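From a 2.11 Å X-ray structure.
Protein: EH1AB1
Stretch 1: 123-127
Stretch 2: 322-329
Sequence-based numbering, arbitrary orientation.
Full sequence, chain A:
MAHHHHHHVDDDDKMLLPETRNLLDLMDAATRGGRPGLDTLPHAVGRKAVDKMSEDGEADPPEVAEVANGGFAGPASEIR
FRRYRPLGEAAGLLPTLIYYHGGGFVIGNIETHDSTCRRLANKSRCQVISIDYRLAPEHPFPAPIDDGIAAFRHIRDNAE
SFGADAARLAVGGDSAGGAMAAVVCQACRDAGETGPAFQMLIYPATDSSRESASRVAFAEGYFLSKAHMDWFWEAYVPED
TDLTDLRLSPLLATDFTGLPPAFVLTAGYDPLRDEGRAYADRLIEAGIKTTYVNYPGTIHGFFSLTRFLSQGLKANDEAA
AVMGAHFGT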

# COMPACT_ATOMS: atom_id res chain seq x y z
N LYS A 123 11.79 -10.56 -0.12
CA LYS A 123 10.51 -10.21 0.48
C LYS A 123 9.40 -10.26 -0.58
O LYS A 123 8.29 -10.65 -0.27
CB LYS A 123 10.58 -8.82 1.11
CG LYS A 123 11.48 -8.71 2.32
CD LYS A 123 10.89 -9.33 3.56
CE LYS A 123 11.88 -9.35 4.70
NZ LYS A 123 11.25 -9.88 5.93
N SER A 124 9.73 -9.89 -1.82
CA SER A 124 8.76 -9.86 -2.89
C SER A 124 8.58 -11.23 -3.55
O SER A 124 7.56 -11.47 -4.17
CB SER A 124 9.14 -8.84 -3.92
OG SER A 124 10.28 -9.28 -4.64
N ARG A 125 9.60 -12.10 -3.45
CA ARG A 125 9.70 -13.35 -4.21
C ARG A 125 9.80 -13.04 -5.70
O ARG A 125 9.47 -13.88 -6.55
CB ARG A 125 8.51 -14.28 -3.94
CG ARG A 125 8.24 -14.58 -2.47
CD ARG A 125 7.15 -15.63 -2.34
NE ARG A 125 6.72 -15.86 -0.96
CZ ARG A 125 5.66 -16.57 -0.59
NH1 ARG A 125 4.66 -16.82 -1.42
NH2 ARG A 125 5.61 -17.03 0.65
N CYS A 126 10.26 -11.82 -6.02
CA CYS A 126 10.50 -11.38 -7.39
C CYS A 126 12.01 -11.28 -7.62
O CYS A 126 12.74 -10.89 -6.72
CB CYS A 126 9.87 -10.02 -7.66
SG CYS A 126 8.06 -10.03 -7.59
N GLN A 127 12.46 -11.64 -8.83
CA GLN A 127 13.80 -11.29 -9.28
C GLN A 127 13.94 -9.76 -9.24
O GLN A 127 13.00 -9.07 -9.59
CB GLN A 127 14.03 -11.80 -10.71
CG GLN A 127 15.38 -11.39 -11.26
CD GLN A 127 15.75 -12.09 -12.55
OE1 GLN A 127 16.89 -12.53 -12.71
NE2 GLN A 127 14.83 -12.16 -13.49
N VAL A 322 3.78 -5.28 -1.59
CA VAL A 322 2.77 -4.79 -2.50
C VAL A 322 3.06 -5.29 -3.92
O VAL A 322 2.15 -5.69 -4.65
CB VAL A 322 2.65 -3.26 -2.41
CG1 VAL A 322 1.77 -2.69 -3.51
CG2 VAL A 322 2.18 -2.80 -1.04
N MET A 323 4.33 -5.21 -4.34
CA MET A 323 4.71 -5.67 -5.67
C MET A 323 4.42 -7.17 -5.81
O MET A 323 3.83 -7.60 -6.79
CB MET A 323 6.19 -5.41 -5.98
CG MET A 323 6.56 -5.85 -7.39
SD MET A 323 8.24 -5.38 -7.82
CE MET A 323 9.15 -6.34 -6.62
N GLY A 324 4.87 -7.96 -4.83
CA GLY A 324 4.66 -9.43 -4.82
C GLY A 324 3.20 -9.82 -4.87
O GLY A 324 2.80 -10.74 -5.61
N ALA A 325 2.39 -9.11 -4.07
CA ALA A 325 0.94 -9.28 -4.06
C ALA A 325 0.37 -8.96 -5.44
O ALA A 325 -0.50 -9.68 -5.96
CB ALA A 325 0.32 -8.41 -3.00
N HIS A 326 0.87 -7.88 -6.05
CA HIS A 326 0.37 -7.49 -7.35
C HIS A 326 0.66 -8.61 -8.37
O HIS A 326 -0.18 -8.92 -9.19
CB HIS A 326 0.95 -6.14 -7.80
CG HIS A 326 0.38 -5.68 -9.09
ND1 HIS A 326 -0.89 -5.12 -9.18
CD2 HIS A 326 0.86 -5.74 -10.36
CE1 HIS A 326 -1.16 -4.84 -10.45
NE2 HIS A 326 -0.09 -5.20 -11.19
N PHE A 327 1.85 -9.21 -8.29
CA PHE A 327 2.30 -10.19 -9.27
C PHE A 327 1.90 -11.63 -8.89
O PHE A 327 2.20 -12.56 -9.65
CB PHE A 327 3.82 -10.06 -9.46
CG PHE A 327 4.25 -8.92 -10.34
CD1 PHE A 327 3.46 -8.47 -11.38
CD2 PHE A 327 5.49 -8.33 -10.16
CE1 PHE A 327 3.87 -7.43 -12.20
CE2 PHE A 327 5.91 -7.29 -10.98
CZ PHE A 327 5.10 -6.84 -12.00
N GLY A 328 1.24 -11.81 -7.74
CA GLY A 328 0.70 -13.10 -7.31
C GLY A 328 1.76 -14.06 -6.79
O GLY A 328 1.64 -15.24 -6.97
N THR A 329 2.79 -13.55 -6.09
CA THR A 329 3.89 -14.42 -5.66
C THR A 329 3.61 -15.00 -4.27
O THR A 329 2.70 -14.59 -3.57
CB THR A 329 5.23 -13.70 -5.66
OG1 THR A 329 5.17 -12.70 -4.65
CG2 THR A 329 5.56 -13.09 -7.01
OXT THR A 329 4.35 -15.89 -3.82

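Two helix ends meet here, far apart in sequence but close in space. The first helix runs through Ser124. Arg125 then leaves helical geometry with a positive phi of 64°. The second helix finishes near the C-terminus of the chain. Gly328 breaks from it with phi 76°, a value that favours glycine. Gly328 N bonds weakly back to Ala325 O at 3.3 Å, and Thr329 N bonds to Gly324 O at 2.9 Å. With the positive phi, these two bonds make a Schellman motif.

The backbones come closest at Ser124 and Gly324, with CA atoms 4.6 Å apart. Ser124 O lies 3.6 Å from Gly324 CA. A CB on Gly324 would point toward the first stretch and sit 2.7 Å from Ser124 O, a clash. The absence of a side chain therefore permits this approach.

Thr329 has the largest area covered by the other stretch. Thr329 OG1 donates a hydrogen bond to Ser124 O at 2.7 Å. Arg125 NH1 forms a salt bridge with Thr329 OXT, of the terminal carboxylate, at 2.6 Å. The N-H...O angle is 166°, nearly straight, and OXT lies near the guanidinium plane, at its edge. The two side chains also pack at their bases, with Arg125 CB 3.7 Å from Thr329 CB.

Deeper in, the contact is mostly apolar. Met323 CE lies 3.7 Å from Ser124 CB and 3.9 Å from Cys126 CB. Cys126 SG is 4.0 Å from Phe327 CD2 and approaches the ring at its edge. Cys126 SG is also 4.0 Å from Thr329 CG2, so the threonine methyl joins this packing. Within the first stretch, Ser124 OG accepts a hydrogen bond from Cys126 N at 2.9 Å, a bond that spans the residue with positive phi, Arg125.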